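Local coordinates for protein 4-hydroxy-3-methylbut-2-enyl diphosphate reductase (Aquifex aeolicus, PDB 3DNF) that reduces (E)-4-hydroxy-3-methylbut-2-enyl diphosphate to isopentenyl and dimethylallyl diphosphate at an iron-sulfur cluster, the last step of the non-mevalonate route to isoprenoids, at residues B[105-114]-B[184-192]; B[206-216]-B[251-262]. All coordinates share one frame; numbering follows the deposited sequence. Where two conformers were deposited one is given.

Interaction 1. Residues B[105-114]-B[184-192]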
loop_
_atom_site.group_PDB
_atom_site.type_symbol
_atom_site.label_atom_id
_atom_site.label_comp_id
_atom_site.label_asym_id
_atom_site.label_seq_id
_atom_site.Cartn_x
_atom_site.Cartn_y
_atom_site.Cartn_z
ATOM N N ALA B 105 -9.491 -11.483 11.045
ATOM C CA ALA B 105 -8.540 -10.403 10.784
ATOM C C ALA B 105 -9.134 -9.071 11.202
ATOM O O ALA B 105 -8.430 -8.209 11.779
ATOM C CB ALA B 105 -8.173 -10.344 9.325
ATOM N N VAL B 106 -10.427 -8.863 10.928
ATOM C CA VAL B 106 -10.995 -7.534 11.318
ATOM C C VAL B 106 -11.051 -7.416 12.825
ATOM O O VAL B 106 -10.811 -6.316 13.409
ATOM C CB VAL B 106 -12.331 -7.180 10.630
ATOM C CG1 VAL B 106 -12.182 -7.102 9.085
ATOM C CG2 VAL B 106 -13.466 -8.119 11.079
ATOM N N CYS B 107 -11.265 -8.534 13.487
ATOM C CA CYS B 107 -11.270 -8.482 14.944
ATOM C C CYS B 107 -9.875 -8.303 15.571
ATOM O O CYS B 107 -9.726 -7.581 16.542
ATOM C CB CYS B 107 -11.992 -9.685 15.541
ATOM S SG CYS B 107 -13.775 -9.711 15.065
ATOM N N GLN B 108 -8.885 -8.978 15.009
ATOM C CA GLN B 108 -7.495 -8.808 15.396
ATOM C C GLN B 108 -7.071 -7.359 15.229
ATOM O O GLN B 108 -6.508 -6.794 16.165
ATOM C CB GLN B 108 -6.591 -9.752 14.614
ATOM C CG GLN B 108 -5.115 -9.582 14.967
ATOM C CD GLN B 108 -4.216 -10.171 13.906
ATOM O OE1 GLN B 108 -4.643 -11.007 13.108
ATOM N NE2 GLN B 108 -2.974 -9.735 13.885
ATOM N N LEU B 109 -7.357 -6.757 14.054
ATOM C CA LEU B 109 -7.006 -5.383 13.801
ATOM C C LEU B 109 -7.684 -4.425 14.800
ATOM O O LEU B 109 -7.066 -3.446 15.256
ATOM C CB LEU B 109 -7.340 -5.010 12.342
ATOM C CG LEU B 109 -6.426 -5.612 11.237
ATOM C CD1 LEU B 109 -7.031 -5.287 9.861
ATOM C CD2 LEU B 109 -4.982 -5.095 11.303
ATOM N N THR B 110 -8.927 -4.720 15.146
ATOM C CA THR B 110 -9.655 -3.933 16.156
ATOM C C THR B 110 -8.962 -4.001 17.543
ATOM O O THR B 110 -8.724 -2.964 18.190
ATOM C CB THR B 110 -11.123 -4.434 16.220
ATOM O OG1 THR B 110 -11.772 -4.126 14.969
ATOM C CG2 THR B 110 -11.869 -3.795 17.414
ATOM N N ARG B 111 -8.627 -5.212 17.984
ATOM C CA ARG B 111 -7.877 -5.411 19.231
ATOM C C ARG B 111 -6.555 -4.636 19.256
ATOM O O ARG B 111 -6.138 -4.131 20.292
ATOM C CB ARG B 111 -7.623 -6.892 19.504
ATOM C CG ARG B 111 -8.910 -7.698 19.747
ATOM C CD ARG B 111 -8.593 -9.101 20.317
ATOM N NE ARG B 111 -7.850 -9.945 19.373
ATOM C CZ ARG B 111 -8.394 -10.758 18.457
ATOM N NH1 ARG B 111 -9.711 -10.877 18.311
ATOM N NH2 ARG B 111 -7.606 -11.476 17.675
ATOM N N GLU B 112 -5.942 -4.481 18.085
ATOM C CA GLU B 112 -4.675 -3.793 17.943
ATOM C C GLU B 112 -4.852 -2.278 17.764
ATOM O O GLU B 112 -3.873 -1.582 17.659
ATOM C CB GLU B 112 -3.868 -4.423 16.791
ATOM C CG GLU B 112 -3.506 -5.925 17.055
ATOM C CD GLU B 112 -2.823 -6.627 15.867
ATOM O OE1 GLU B 112 -2.759 -6.030 14.777
ATOM O OE2 GLU B 112 -2.360 -7.788 16.012
ATOM N N GLY B 113 -6.095 -1.802 17.739
ATOM C CA GLY B 113 -6.370 -0.364 17.814
ATOM C C GLY B 113 -6.477 0.280 16.433
ATOM O O GLY B 113 -6.372 1.506 16.309
ATOM N N TYR B 114 -6.674 -0.518 15.388
ATOM C CA TYR B 114 -6.808 0.065 14.035
ATOM C C TYR B 114 -8.240 0.407 13.634
ATOM O O TYR B 114 -9.188 -0.268 14.063
ATOM C CB TYR B 114 -6.279 -0.891 12.938
ATOM C CG TYR B 114 -4.796 -1.104 12.995
ATOM C CD1 TYR B 114 -3.931 -0.225 12.366
ATOM C CD2 TYR B 114 -4.241 -2.168 13.750
ATOM C CE1 TYR B 114 -2.550 -0.407 12.444
ATOM C CE2 TYR B 114 -2.875 -2.362 13.825
ATOM C CZ TYR B 114 -2.028 -1.469 13.169
ATOM O OH TYR B 114 -0.682 -1.642 13.251
ATOM N N LYS B 184 -0.356 7.702 9.223
ATOM C CA LYS B 184 0.929 7.475 9.879
ATOM C C LYS B 184 1.351 6.016 9.870
ATOM O O LYS B 184 2.520 5.730 9.712
ATOM C CB LYS B 184 0.899 7.938 11.319
ATOM C CG LYS B 184 2.208 7.709 12.087
ATOM C CD LYS B 184 1.992 7.939 13.589
ATOM C CE LYS B 184 3.316 8.050 14.333
ATOM N NZ LYS B 184 3.263 9.168 15.347
ATOM N N GLU B 185 0.380 5.129 10.077
ATOM C CA GLU B 185 0.660 3.729 10.254
ATOM C C GLU B 185 -0.427 2.884 9.616
ATOM O O GLU B 185 -1.611 3.058 9.881
ATOM C CB GLU B 185 0.799 3.418 11.740
ATOM C CG GLU B 185 0.866 1.983 12.028
ATOM C CD GLU B 185 1.077 1.688 13.488
ATOM O OE1 GLU B 185 1.785 2.461 14.179
ATOM O OE2 GLU B 185 0.538 0.652 13.931
ATOM N N VAL B 186 -0.005 1.973 8.742
ATOM C CA VAL B 186 -0.965 1.144 8.050
ATOM C C VAL B 186 -0.576 -0.306 8.298
ATOM O O VAL B 186 0.586 -0.656 8.154
ATOM C CB VAL B 186 -0.979 1.405 6.521
ATOM C CG1 VAL B 186 -1.854 0.345 5.824
ATOM C CG2 VAL B 186 -1.512 2.791 6.243
ATOM N N LYS B 187 -1.547 -1.155 8.648
ATOM C CA LYS B 187 -1.283 -2.582 8.694
ATOM C C LYS B 187 -2.181 -3.297 7.703
ATOM O O LYS B 187 -3.381 -3.074 7.677
ATOM C CB LYS B 187 -1.489 -3.159 10.103
ATOM C CG LYS B 187 -1.328 -4.667 10.180
ATOM C CD LYS B 187 -1.168 -5.096 11.622
ATOM C CE LYS B 187 -1.216 -6.593 11.803
ATOM N NZ LYS B 187 -0.814 -6.934 13.208
ATOM N N VAL B 188 -1.593 -4.153 6.871
ATOM C CA VAL B 188 -2.357 -4.869 5.884
ATOM C C VAL B 188 -2.301 -6.340 6.172
ATOM O O VAL B 188 -1.226 -6.909 6.378
ATOM C CB VAL B 188 -1.751 -4.666 4.461
ATOM C CG1 VAL B 188 -2.556 -5.404 3.362
ATOM C CG2 VAL B 188 -1.574 -3.179 4.166
ATOM N N ILE B 189 -3.484 -6.948 6.252
ATOM C CA ILE B 189 -3.530 -8.398 6.259
ATOM C C ILE B 189 -4.181 -8.819 4.937
ATOM O O ILE B 189 -5.394 -8.614 4.713
ATOM C CB ILE B 189 -4.305 -8.928 7.472
ATOM C CG1 ILE B 189 -3.636 -8.436 8.764
ATOM C CG2 ILE B 189 -4.420 -10.504 7.358
ATOM C CD1 ILE B 189 -4.487 -8.722 10.012
ATOM N N ASN B 190 -3.355 -9.375 4.056
ATOM C CA ASN B 190 -3.828 -9.707 2.713
ATOM C C ASN B 190 -4.679 -10.978 2.737
ATOM O O ASN B 190 -4.157 -12.088 2.761
ATOM C CB ASN B 190 -2.683 -9.865 1.715
ATOM C CG ASN B 190 -3.182 -10.073 0.275
ATOM O OD1 ASN B 190 -4.332 -10.489 0.040
ATOM N ND2 ASN B 190 -2.335 -9.812 -0.668
ATOM N N THR B 191 -5.991 -10.780 2.698
ATOM C CA THR B 191 -6.926 -11.910 2.768
ATOM C C THR B 191 -7.515 -12.307 1.388
ATOM O O THR B 191 -8.524 -13.036 1.320
ATOM C CB THR B 191 -8.058 -11.545 3.709
ATOM O OG1 THR B 191 -8.558 -10.264 3.350
ATOM C CG2 THR B 191 -7.604 -11.542 5.188
ATOM N N ILE B 192 -6.899 -11.826 0.303
ATOM C CA ILE B 192 -7.298 -12.223 -1.066
ATOM C C ILE B 192 -7.018 -13.702 -1.266
ATOM O O ILE B 192 -5.910 -14.162 -1.033
ATOM C CB ILE B 192 -6.571 -11.386 -2.149
ATOM C CG1 ILE B 192 -6.978 -9.913 -1.997
ATOM C CG2 ILE B 192 -6.870 -11.914 -3.558
ATOM C CD1 ILE B 192 -6.329 -8.964 -3.035
HETATM O O HOH W 1 -0.370 -9.991 13.322
#

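Interaction 2. Residues B[206-216]-B[251-262]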
loop_
_atom_site.group_PDB
_atom_site.type_symbol
_atom_site.label_atom_id
_atom_site.label_comp_id
_atom_site.label_asym_id
_atom_site.label_seq_id
_atom_site.Cartn_x
_atom_site.Cartn_y
_atom_site.Cartn_z
ATOM N N LEU B 206 -1.850 -24.498 -19.861
ATOM C CA LEU B 206 -2.425 -25.551 -20.691
ATOM C C LEU B 206 -2.740 -25.089 -22.120
ATOM O O LEU B 206 -2.513 -25.838 -23.083
ATOM C CB LEU B 206 -3.653 -26.183 -20.020
ATOM C CG LEU B 206 -4.150 -27.520 -20.598
ATOM C CD1 LEU B 206 -3.046 -28.580 -20.646
ATOM C CD2 LEU B 206 -5.369 -28.054 -19.845
ATOM N N ALA B 207 -3.226 -23.855 -22.255
ATOM C CA ALA B 207 -3.667 -23.316 -23.557
ATOM C C ALA B 207 -2.764 -23.619 -24.780
ATOM O O ALA B 207 -3.248 -24.181 -25.760
ATOM C CB ALA B 207 -3.987 -21.817 -23.464
ATOM N N PRO B 208 -1.465 -23.252 -24.730
ATOM C CA PRO B 208 -0.614 -23.480 -25.913
ATOM C C PRO B 208 -0.137 -24.933 -26.082
ATOM O O PRO B 208 0.448 -25.280 -27.109
ATOM C CB PRO B 208 0.586 -22.542 -25.672
ATOM C CG PRO B 208 0.252 -21.749 -24.411
ATOM C CD PRO B 208 -0.703 -22.600 -23.650
ATOM N N GLU B 209 -0.415 -25.764 -25.086
ATOM C CA GLU B 209 0.103 -27.121 -24.985
ATOM C C GLU B 209 -0.917 -28.152 -25.497
ATOM O O GLU B 209 -0.715 -29.362 -25.361
ATOM C CB GLU B 209 0.431 -27.378 -23.510
ATOM C CG GLU B 209 1.507 -28.399 -23.207
ATOM C CD GLU B 209 1.849 -28.453 -21.715
ATOM O OE1 GLU B 209 3.054 -28.582 -21.393
ATOM O OE2 GLU B 209 0.922 -28.365 -20.869
ATOM N N VAL B 210 -2.014 -27.658 -26.079
ATOM C CA VAL B 210 -3.105 -28.487 -26.618
ATOM C C VAL B 210 -3.618 -27.905 -27.943
ATOM O O VAL B 210 -3.368 -26.738 -28.254
ATOM C CB VAL B 210 -4.319 -28.642 -25.621
ATOM C CG1 VAL B 210 -3.916 -29.343 -24.317
ATOM C CG2 VAL B 210 -4.990 -27.292 -25.327
ATOM N N ASP B 211 -4.341 -28.713 -28.715
ATOM C CA ASP B 211 -4.924 -28.251 -29.975
ATOM C C ASP B 211 -6.173 -27.392 -29.792
ATOM O O ASP B 211 -6.297 -26.332 -30.408
ATOM C CB ASP B 211 -5.210 -29.430 -30.903
ATOM C CG ASP B 211 -3.902 -30.033 -31.461
ATOM O OD1 ASP B 211 -3.069 -29.118 -32.065
ATOM O OD2 ASP B 211 -3.694 -31.415 -31.291
ATOM N N VAL B 212 -7.092 -27.847 -28.945
ATOM C CA VAL B 212 -8.319 -27.101 -28.671
ATOM C C VAL B 212 -8.472 -26.925 -27.177
ATOM O O VAL B 212 -8.171 -27.839 -26.406
ATOM C CB VAL B 212 -9.587 -27.797 -29.258
ATOM C CG1 VAL B 212 -9.537 -29.310 -29.051
ATOM C CG2 VAL B 212 -10.881 -27.228 -28.652
ATOM N N MET B 213 -8.917 -25.730 -26.797
ATOM C CA MET B 213 -9.264 -25.399 -25.425
ATOM C C MET B 213 -10.777 -25.261 -25.290
ATOM O O MET B 213 -11.412 -24.531 -26.054
ATOM C CB MET B 213 -8.565 -24.098 -25.010
ATOM C CG MET B 213 -7.161 -24.287 -24.453
ATOM S SD MET B 213 -7.124 -25.360 -22.979
ATOM C CE MET B 213 -7.917 -24.373 -21.705
ATOM N N ILE B 214 -11.345 -25.983 -24.323
ATOM C CA ILE B 214 -12.756 -25.847 -23.937
ATOM C C ILE B 214 -12.875 -25.185 -22.565
ATOM O O ILE B 214 -12.306 -25.671 -21.587
ATOM C CB ILE B 214 -13.497 -27.222 -23.905
ATOM C CG1 ILE B 214 -13.336 -27.985 -25.231
ATOM C CG2 ILE B 214 -14.980 -27.042 -23.511
ATOM C CD1 ILE B 214 -13.828 -27.245 -26.500
ATOM N N ILE B 215 -13.610 -24.077 -22.510
ATOM C CA ILE B 215 -13.862 -23.345 -21.268
ATOM C C ILE B 215 -15.353 -23.446 -20.934
ATOM O O ILE B 215 -16.212 -23.022 -21.722
ATOM C CB ILE B 215 -13.403 -21.847 -21.369
ATOM C CG1 ILE B 215 -11.887 -21.726 -21.669
ATOM C CG2 ILE B 215 -13.836 -21.043 -20.139
ATOM C CD1 ILE B 215 -10.943 -22.393 -20.662
ATOM N N ILE B 216 -15.659 -24.039 -19.781
ATOM C CA ILE B 216 -17.045 -24.285 -19.392
ATOM C C ILE B 216 -17.507 -23.264 -18.331
ATOM O O ILE B 216 -16.740 -22.880 -17.443
ATOM C CB ILE B 216 -17.248 -25.738 -18.875
ATOM C CG1 ILE B 216 -16.691 -26.756 -19.862
ATOM C CG2 ILE B 216 -18.741 -26.024 -18.624
ATOM C CD1 ILE B 216 -16.340 -28.082 -19.211
ATOM N N TRP B 251 -15.146 -28.992 -34.280
ATOM C CA TRP B 251 -13.990 -28.475 -33.543
ATOM C C TRP B 251 -12.917 -29.531 -33.261
ATOM O O TRP B 251 -11.731 -29.173 -33.049
ATOM C CB TRP B 251 -14.413 -27.847 -32.207
ATOM C CG TRP B 251 -15.484 -26.774 -32.256
ATOM C CD1 TRP B 251 -15.859 -26.020 -33.333
ATOM C CD2 TRP B 251 -16.281 -26.313 -31.148
ATOM N NE1 TRP B 251 -16.855 -25.141 -32.972
ATOM C CE2 TRP B 251 -17.132 -25.297 -31.639
ATOM C CE3 TRP B 251 -16.365 -26.672 -29.790
ATOM C CZ2 TRP B 251 -18.056 -24.631 -30.821
ATOM C CZ3 TRP B 251 -17.285 -26.008 -28.977
ATOM C CH2 TRP B 251 -18.116 -25.001 -29.498
ATOM N N PHE B 252 -13.331 -30.825 -33.255
ATOM C CA PHE B 252 -12.421 -31.906 -32.870
ATOM C C PHE B 252 -11.884 -32.745 -34.034
ATOM O O PHE B 252 -11.473 -33.900 -33.853
ATOM C CB PHE B 252 -13.083 -32.782 -31.812
ATOM C CG PHE B 252 -13.603 -32.000 -30.651
ATOM C CD1 PHE B 252 -14.953 -31.675 -30.566
ATOM C CD2 PHE B 252 -12.735 -31.545 -29.662
ATOM C CE1 PHE B 252 -15.435 -30.932 -29.497
ATOM C CE2 PHE B 252 -13.206 -30.804 -28.591
ATOM C CZ PHE B 252 -14.559 -30.495 -28.508
ATOM N N ARG B 253 -11.872 -32.152 -35.225
ATOM C CA ARG B 253 -11.269 -32.820 -36.370
ATOM C C ARG B 253 -9.743 -32.715 -36.271
ATOM O O ARG B 253 -9.182 -31.540 -36.046
ATOM C CB ARG B 253 -11.765 -32.206 -37.682
ATOM C CG ARG B 253 -13.271 -32.301 -37.898
ATOM C CD ARG B 253 -13.671 -31.612 -39.190
ATOM N NE ARG B 253 -15.096 -31.282 -39.207
ATOM C CZ ARG B 253 -15.696 -30.571 -40.160
ATOM N NH1 ARG B 253 -15.005 -30.100 -41.192
ATOM N NH2 ARG B 253 -16.998 -30.329 -40.083
ATOM N N GLY B 254 -9.082 -33.945 -36.418
ATOM C CA GLY B 254 -7.614 -34.029 -36.488
ATOM C C GLY B 254 -6.889 -33.509 -35.253
ATOM O O GLY B 254 -5.776 -32.988 -35.349
ATOM N N VAL B 255 -7.524 -33.653 -34.093
ATOM C CA VAL B 255 -6.973 -33.181 -32.819
ATOM C C VAL B 255 -6.235 -34.317 -32.097
ATOM O O VAL B 255 -6.622 -35.483 -32.208
ATOM C CB VAL B 255 -8.092 -32.596 -31.913
ATOM C CG1 VAL B 255 -7.550 -32.172 -30.557
ATOM C CG2 VAL B 255 -8.765 -31.415 -32.596
ATOM N N LYS B 256 -5.173 -33.972 -31.370
ATOM C CA LYS B 256 -4.436 -34.943 -30.564
ATOM C C LYS B 256 -4.646 -34.690 -29.074
ATOM O O LYS B 256 -4.986 -35.609 -28.327
ATOM C CB LYS B 256 -2.946 -34.909 -30.895
ATOM C CG LYS B 256 -2.168 -36.103 -30.360
ATOM C CD LYS B 256 -0.663 -35.874 -30.443
ATOM C CE LYS B 256 -0.173 -35.069 -29.241
ATOM N NZ LYS B 256 1.284 -34.796 -29.343
ATOM N N ARG B 257 -4.431 -33.448 -28.647
ATOM C CA ARG B 257 -4.675 -33.059 -27.255
ATOM C C ARG B 257 -5.815 -32.045 -27.130
ATOM O O ARG B 257 -5.834 -31.029 -27.835
ATOM C CB ARG B 257 -3.418 -32.471 -26.613
ATOM C CG ARG B 257 -2.237 -33.409 -26.475
ATOM C CD ARG B 257 -0.978 -32.596 -26.217
ATOM N NE ARG B 257 -0.968 -31.373 -27.026
ATOM C CZ ARG B 257 -0.139 -31.125 -28.038
ATOM N NH1 ARG B 257 0.795 -32.002 -28.385
ATOM N NH2 ARG B 257 -0.236 -29.977 -28.701
ATOM N N VAL B 258 -6.759 -32.339 -26.234
ATOM C CA VAL B 258 -7.835 -31.405 -25.870
ATOM C C VAL B 258 -7.664 -30.932 -24.429
ATOM O O VAL B 258 -7.474 -31.744 -23.521
ATOM C CB VAL B 258 -9.243 -32.045 -25.997
ATOM C CG1 VAL B 258 -10.346 -31.006 -25.699
ATOM C CG2 VAL B 258 -9.433 -32.676 -27.375
ATOM N N GLY B 259 -7.737 -29.618 -24.231
ATOM C CA GLY B 259 -7.762 -29.040 -22.889
ATOM C C GLY B 259 -9.151 -28.600 -22.445
ATOM O O GLY B 259 -9.921 -28.038 -23.232
ATOM N N ILE B 260 -9.478 -28.874 -21.184
ATOM C CA ILE B 260 -10.747 -28.437 -20.596
ATOM C C ILE B 260 -10.506 -27.687 -19.296
ATOM O O ILE B 260 -9.784 -28.158 -18.398
ATOM C CB ILE B 260 -11.712 -29.616 -20.280
ATOM C CG1 ILE B 260 -12.030 -30.436 -21.535
ATOM C CG2 ILE B 260 -13.003 -29.104 -19.635
ATOM C CD1 ILE B 260 -12.844 -31.698 -21.245
ATOM N N SER B 261 -11.117 -26.515 -19.191
ATOM C CA SER B 261 -11.267 -25.898 -17.885
ATOM C C SER B 261 -12.676 -25.393 -17.689
ATOM O O SER B 261 -13.523 -25.511 -18.577
ATOM C CB SER B 261 -10.255 -24.787 -17.664
ATOM O OG SER B 261 -10.169 -24.509 -16.277
ATOM N N ALA B 262 -12.923 -24.841 -16.507
ATOM C CA ALA B 262 -14.254 -24.369 -16.139
ATOM C C ALA B 262 -14.137 -23.250 -15.141
ATOM O O ALA B 262 -13.183 -23.227 -14.354
ATOM C CB ALA B 262 -15.072 -25.510 -15.538
#

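Interaction 1. Residues B[105-114]-B[184-192]
The ammonium group of K187 is gripped from several directions: NZ donates to E112 OE1 in a 2.7 Å salt bridge, gives a longer bond to a water, and forms a second salt bridge with E185 of the second subunit. E112 OE1 is met on its syn side, 21° out of the carboxylate plane. The other oxygen of that carboxylate, E112 OE2, accepts from Q108 NE2 at 2.9 Å in a nearly straight bond that enters from above the carboxylate plane, so both oxygens are engaged and the group is fixed against turning. With CG anti to the backbone N (chi1 176°) and every later torsion extended, K187 stands off its strand like a post; L109 CD2 packs on its CD at 3.8 Å, and the Y114 side chain crosses that of K187 at about a right angle, CZ 3.5 Å from K187 CB. Y114 OH lies 2.7 Å from E185 OE2, at most a weak and unsettled bond, while that carboxylate has its stronger partner in R158, whose guanidinium also makes a cation-pi contact with Y114. Farther along, L109 and I189 meet tip to tip, and A105 CB sits 4.1 Å from I189 CD1. The helical segment 105-111 runs roughly antiparallel to strand 185-189, packed on one face of the sheet as in an open alpha/beta lobe, and a Schellman motif at G113 ends the helix. Without the carboxylate, as with an alanine at E112, K187 is likely to lose its charged mate within the subunit and the Q108 amide a bond that holds its rotation. Since K187 NZ also pairs with E185 of the second subunit, beside a sheet that runs on across the interface, the charges link helix packing to the dimer.

Interaction 2. Residues B[206-216]-B[251-262]
Strands 212-216 and 257-262 run parallel, their axes 4.5 Å apart and 17° askew, and the ladder zigzags from G259 N to V212 O (2.8 Å), I214 N to G259 O, S261 N to I214 O and I216 N to S261 O. Just before strand 212-216, D211 extends the pairing: its N bonds to R257 O, and its OD2 takes K256 N at 3.0 Å on the anti side, with a weak second bond from R257 N. This carboxylate therefore ties down the backbone leading into strand 257-262, while D211 CB lies against V255 CG1. The two strands are the central pair of a four-strand parallel sheet in one lobe of the trilobal, open alpha/beta IspH fold, with 3-6 and 238-241 at its outer positions. On one face V212 CG1, set between the backbone N and the carbonyl carbon (chi1 41°), touches V258 CG2, V255 CG1 and F252 CD2, the last at 3.9 Å. V212 and V258 point the same way, side by side. I214 comes from the direction opposite to F252, bringing CD1 to 3.9 Å from F252 CZ, and I216 CD1 presses obliquely on I260 CG2 at 3.5 Å; helix 268-281 packs over F252 and I216. The other face turns on G259. The M213 chain, bent at chi2 and chi3, lays SD 3.7 Å from G259 CA, and V210 CG2 and L206 CD2 close in beside it, leaving no room there for a beta carbon. Farther along this face I215 CD1 meets S261 CB at 3.9 Å.

From the N terminus, strand 3-6 is laid down early as an outer strand of the sheet that interaction 2 will complete. Interaction 1 opens at helix 97-111 and closes some 70 residues later, when strand 185-189 takes the outermost place, within this chain, of the sheet 141-144, 115-119, 158-163, 185-189. Helix 195-206 then leads into interaction 2, whose shorter loop holds helix 222-234 and strand 238-241 before strand 257-262 slots between 3-6 and 212-216. The two loops are in series, neither nested nor crossed. Their centres lie 44 Å apart, and each lies in its own parallel sheet: interaction 1 ties a helix to one, interaction 2 joins the two central strands of the other.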